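Local coordinates for protein PHOX (Pseudomonas fluorescens, PDB 4A9V) that hydrolyses phosphate monoesters as an alkaline phosphatase, using a complex iron-calcium cofactor carried by a beta-propeller fold, at residues F483-D494 and E532-Q542. Numbering follows the deposited sequence.
Sequences FDKAGRLWILTD and EVTGISFSPDQ. With LI (lithium ion), chain G; CA (calcium ion), chain R.
E532 and D494 meet with their carboxylates stacked, the planes 21° apart, a closeness of two acids that the bound metals probably offset. E532 OE1 and D494 OD1, 3.1 Å from each other, both bind the lithium ion, at a site where these two residues have also been seen to bind calcium in this protein. D494 OD2 also reaches the neighbouring calcium ion at 2.4 Å, so one carboxylate bridges two metals, while H551 gives E532 OE1 a hydrogen bond. Next along, V533 N donates to T493 O at 3.3 Å, tying the strands together just behind the metals. L492 then lays its CD2 over the backbone of T534 and G535, with V533 CG1 4.0 Å from that methyl. I536, CG1 anti to the backbone N (chi1 -176°), extends CD1 to W490 CB. F538 packs against two residues of the other segment: D484 CB sits over one face of its ring, a CH-pi contact, while F538 CZ lies over a face of the W490 indole, the two planes inclined at 49°. D484 OD2 fixes that indole, accepting from W490 NE1 at 2.9 Å while also salt-bridged to R488 NE. In the closing turn, P540 O accepts from K485 NZ at 2.9 Å. Q542, its chain bent at chi2, turns OE1 back to K485 N, 2.9 Å away and nearly straight on the hydrogen, and a water links the same oxygen to A486 N. With an alanine here, K485 N and the water would probably lose their shared acceptor, leaving the two turns held less firmly, chiefly by the lysine's bond to P540 O. The contact thus joins two sheets of the propeller: strand 489-493 runs between 478-483 and 510-514, whereas 532-538 edges the next sheet beside 544-550, with W388 of strand 386-391 against T534 and I536.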
loop_
_atom_site.group_PDB
_atom_site.type_symbol
_atom_site.label_atom_id
_atom_site.label_comp_id
_atom_site.label_asym_id
_atom_site.label_seq_id
_atom_site.Cartn_x
_atom_site.Cartn_y
_atom_site.Cartn_z
ATOM N N PHE A 483 9.630 9.351 1.147
ATOM C CA PHE A 483 10.686 10.331 1.369
ATOM C C PHE A 483 12.040 9.672 1.185
ATOM O O PHE A 483 12.234 8.515 1.575
ATOM C CB PHE A 483 10.603 10.920 2.781
ATOM C CG PHE A 483 9.736 12.141 2.876
ATOM C CD1 PHE A 483 10.187 13.355 2.390
ATOM C CD2 PHE A 483 8.488 12.086 3.484
ATOM C CE1 PHE A 483 9.408 14.482 2.480
ATOM C CE2 PHE A 483 7.698 13.217 3.565
ATOM C CZ PHE A 483 8.171 14.420 3.087
ATOM N N ASP A 484 13.005 10.437 0.693
ATOM C CA ASP A 484 14.396 10.066 0.843
ATOM C C ASP A 484 15.038 10.867 1.968
ATOM O O ASP A 484 14.405 11.723 2.594
ATOM C CB ASP A 484 15.163 10.203 -0.482
ATOM C CG ASP A 484 15.167 11.612 -1.034
ATOM O OD1 ASP A 484 15.110 12.574 -0.245
ATOM O OD2 ASP A 484 15.339 11.737 -2.269
ATOM N N LYS A 485 16.284 10.539 2.286
ATOM C CA LYS A 485 16.945 11.114 3.453
ATOM C C LYS A 485 17.119 12.621 3.315
ATOM O O LYS A 485 17.117 13.343 4.307
ATOM C CB LYS A 485 18.307 10.451 3.677
ATOM C CG LYS A 485 18.213 9.019 4.173
ATOM C CD LYS A 485 19.591 8.404 4.328
ATOM C CE LYS A 485 19.512 6.962 4.793
ATOM N NZ LYS A 485 20.858 6.342 4.925
ATOM N N ALA A 486 17.252 13.100 2.083
ATOM C CA ALA A 486 17.410 14.527 1.830
ATOM C C ALA A 486 16.119 15.304 2.054
ATOM O O ALA A 486 16.155 16.525 2.160
ATOM C CB ALA A 486 17.913 14.753 0.416
ATOM N N GLY A 487 14.983 14.613 2.044
ATOM C CA GLY A 487 13.695 15.268 2.224
ATOM C C GLY A 487 12.930 15.550 0.942
ATOM O O GLY A 487 11.960 16.303 0.960
ATOM N N ARG A 488 13.347 14.946 -0.169
ATOM C CA ARG A 488 12.504 14.933 -1.357
ATOM C C ARG A 488 11.302 14.024 -1.116
ATOM O O ARG A 488 11.450 12.925 -0.599
ATOM C CB ARG A 488 13.282 14.425 -2.571
ATOM C CG ARG A 488 14.224 15.443 -3.200
ATOM C CD ARG A 488 15.119 14.822 -4.269
ATOM N NE ARG A 488 16.222 14.066 -3.683
ATOM C CZ ARG A 488 17.403 14.585 -3.362
ATOM N NH1 ARG A 488 17.658 15.866 -3.578
ATOM N NH2 ARG A 488 18.323 13.813 -2.801
ATOM N N LEU A 489 10.136 14.474 -1.560
ATOM C CA LEU A 489 8.915 13.687 -1.535
ATOM C C LEU A 489 8.637 13.116 -2.914
ATOM O O LEU A 489 8.356 13.852 -3.860
ATOM C CB LEU A 489 7.733 14.555 -1.088
ATOM C CG LEU A 489 6.381 13.836 -1.060
ATOM C CD1 LEU A 489 6.371 12.696 -0.053
ATOM C CD2 LEU A 489 5.273 14.834 -0.750
ATOM N N TRP A 490 8.645 11.798 -3.001
ATOM C CA TRP A 490 8.403 11.082 -4.244
ATOM C C TRP A 490 6.962 10.642 -4.291
ATOM O O TRP A 490 6.420 10.148 -3.301
ATOM C CB TRP A 490 9.346 9.886 -4.329
ATOM C CG TRP A 490 10.797 10.283 -4.323
ATOM C CD1 TRP A 490 11.615 10.503 -3.224
ATOM C CD2 TRP A 490 11.618 10.589 -5.487
ATOM N NE1 TRP A 490 12.866 10.886 -3.623
ATOM C CE2 TRP A 490 12.934 10.949 -4.977
ATOM C CE3 TRP A 490 11.406 10.574 -6.855
ATOM C CZ2 TRP A 490 13.984 11.268 -5.818
ATOM C CZ3 TRP A 490 12.463 10.917 -7.693
ATOM C CH2 TRP A 490 13.728 11.232 -7.186
ATOM N N ILE A 491 6.301 10.927 -5.414
ATOM C CA ILE A 491 4.863 10.743 -5.597
ATOM C C ILE A 491 4.640 9.770 -6.755
ATOM O O ILE A 491 5.169 9.978 -7.848
ATOM C CB ILE A 491 4.180 12.078 -5.969
ATOM C CG1 ILE A 491 4.375 13.126 -4.874
ATOM C CG2 ILE A 491 2.705 11.853 -6.256
ATOM C CD1 ILE A 491 4.075 14.547 -5.318
ATOM N N LEU A 492 3.922 8.682 -6.498
ATOM C CA LEU A 492 3.740 7.614 -7.474
ATOM C C LEU A 492 2.261 7.583 -7.848
ATOM O O LEU A 492 1.412 7.786 -6.987
ATOM C CB LEU A 492 4.164 6.276 -6.855
ATOM C CG LEU A 492 5.663 6.083 -6.593
ATOM C CD1 LEU A 492 6.239 6.977 -5.502
ATOM C CD2 LEU A 492 5.938 4.633 -6.253
ATOM N N THR A 493 1.940 7.324 -9.113
ATOM C CA THR A 493 0.549 7.402 -9.540
ATOM C C THR A 493 -0.075 6.078 -9.959
ATOM O O THR A 493 0.578 5.191 -10.519
ATOM C CB THR A 493 0.299 8.462 -10.638
ATOM O OG1 THR A 493 0.743 8.001 -11.924
ATOM C CG2 THR A 493 0.984 9.756 -10.315
ATOM N N ASP A 494 -1.374 5.984 -9.691
ATOM C CA ASP A 494 -2.230 4.885 -10.113
ATOM C C ASP A 494 -3.540 5.462 -10.637
ATOM O O ASP A 494 -4.576 5.420 -9.972
ATOM C CB ASP A 494 -2.512 3.947 -8.942
ATOM C CG ASP A 494 -3.588 2.938 -9.265
ATOM O OD1 ASP A 494 -3.678 2.556 -10.450
ATOM O OD2 ASP A 494 -4.379 2.580 -8.357
ATOM N N GLU A 532 0.577 0.443 -13.108
ATOM C CA GLU A 532 0.731 1.549 -12.176
ATOM C C GLU A 532 2.119 1.519 -11.559
ATOM O O GLU A 532 2.816 0.507 -11.613
ATOM C CB GLU A 532 -0.352 1.539 -11.086
ATOM C CG GLU A 532 -0.274 0.400 -10.084
ATOM C CD GLU A 532 -1.517 0.327 -9.206
ATOM O OE1 GLU A 532 -2.528 -0.251 -9.660
ATOM O OE2 GLU A 532 -1.483 0.846 -8.067
ATOM N N VAL A 533 2.562 2.677 -11.091
ATOM C CA VAL A 533 3.878 2.835 -10.494
ATOM C C VAL A 533 3.673 2.808 -8.984
ATOM O O VAL A 533 2.862 3.577 -8.460
ATOM C CB VAL A 533 4.508 4.165 -10.948
ATOM C CG1 VAL A 533 5.817 4.412 -10.228
ATOM C CG2 VAL A 533 4.717 4.162 -12.456
ATOM N N THR A 534 4.303 1.851 -8.309
ATOM C CA THR A 534 4.010 1.599 -6.914
ATOM C C THR A 534 5.190 0.894 -6.266
ATOM O O THR A 534 5.888 0.128 -6.918
ATOM C CB THR A 534 2.715 0.792 -6.770
ATOM O OG1 THR A 534 2.332 0.745 -5.391
ATOM C CG2 THR A 534 2.846 -0.603 -7.366
ATOM N N GLY A 535 5.392 1.136 -4.977
ATOM C CA GLY A 535 6.537 0.583 -4.274
ATOM C C GLY A 535 7.750 1.476 -4.445
ATOM O O GLY A 535 8.125 1.815 -5.571
ATOM N N ILE A 536 8.360 1.865 -3.334
ATOM C CA ILE A 536 9.574 2.670 -3.384
ATOM C C ILE A 536 10.467 2.344 -2.200
ATOM O O ILE A 536 10.001 2.202 -1.071
ATOM C CB ILE A 536 9.260 4.180 -3.463
ATOM C CG1 ILE A 536 10.549 4.987 -3.614
ATOM C CG2 ILE A 536 8.428 4.652 -2.276
ATOM C CD1 ILE A 536 10.306 6.430 -3.988
ATOM N N SER A 537 11.752 2.168 -2.480
ATOM C CA SER A 537 12.786 2.012 -1.452
ATOM C C SER A 537 14.067 2.643 -1.978
ATOM O O SER A 537 14.265 2.704 -3.182
ATOM C CB SER A 537 13.054 0.530 -1.168
ATOM O OG SER A 537 11.890 -0.143 -0.728
ATOM N N PHE A 538 14.955 3.047 -1.084
ATOM C CA PHE A 538 16.268 3.534 -1.470
ATOM C C PHE A 538 17.344 2.627 -0.890
ATOM O O PHE A 538 17.238 2.158 0.241
ATOM C CB PHE A 538 16.471 4.965 -0.971
ATOM C CG PHE A 538 15.639 5.977 -1.698
ATOM C CD1 PHE A 538 14.329 6.223 -1.323
ATOM C CD2 PHE A 538 16.173 6.687 -2.759
ATOM C CE1 PHE A 538 13.539 7.090 -2.054
ATOM C CE2 PHE A 538 15.386 7.555 -3.497
ATOM C CZ PHE A 538 14.075 7.777 -3.125
ATOM N N SER A 539 18.462 2.509 -1.592
ATOM C CA SER A 539 19.665 2.012 -0.953
ATOM C C SER A 539 20.051 2.978 0.167
ATOM O O SER A 539 19.769 4.174 0.086
ATOM C CB SER A 539 20.793 1.894 -1.977
ATOM O OG SER A 539 21.042 3.150 -2.574
ATOM N N PRO A 540 20.823 2.496 1.154
ATOM C CA PRO A 540 21.207 3.401 2.237
ATOM C C PRO A 540 21.976 4.631 1.757
ATOM O O PRO A 540 21.722 5.740 2.241
ATOM C CB PRO A 540 22.039 2.505 3.152
ATOM C CG PRO A 540 21.406 1.164 2.977
ATOM C CD PRO A 540 21.041 1.085 1.519
ATOM N N ASP A 541 22.797 4.468 0.722
ATOM C CA ASP A 541 23.566 5.581 0.188
ATOM C C ASP A 541 22.794 6.483 -0.778
ATOM O O ASP A 541 23.330 7.500 -1.211
ATOM C CB ASP A 541 24.879 5.090 -0.451
ATOM C CG ASP A 541 24.674 4.309 -1.753
ATOM O OD1 ASP A 541 23.529 4.208 -2.251
ATOM O OD2 ASP A 541 25.675 3.769 -2.275
ATOM N N GLN A 542 21.522 6.158 -1.021
ATOM C CA GLN A 542 20.610 7.016 -1.780
ATOM C C GLN A 542 20.973 7.112 -3.259
ATOM O O GLN A 542 20.390 7.920 -3.992
ATOM C CB GLN A 542 20.517 8.412 -1.162
ATOM C CG GLN A 542 20.304 8.425 0.345
ATOM C CD GLN A 542 18.903 8.013 0.743
ATOM O OE1 GLN A 542 17.993 8.835 0.735
ATOM N NE2 GLN A 542 18.747 6.778 1.199
HETATM LI LI LI G . -4.826 0.450 -10.073
HETATM CA CA CA R . -4.656 3.321 -6.071
HETATM O O HOH W 1 18.577 11.346 -0.167
HETATM O O HOH W 2 -5.377 0.053 -8.306
HETATM O O HOH W 3 -3.474 1.027 -6.181
HETATM O O HOH W 4 -6.005 1.523 -11.288
HETATM O O HOH W 5 -4.133 0.687 -12.545
HETATM O O HOH W 6 -6.096 1.408 -6.071
#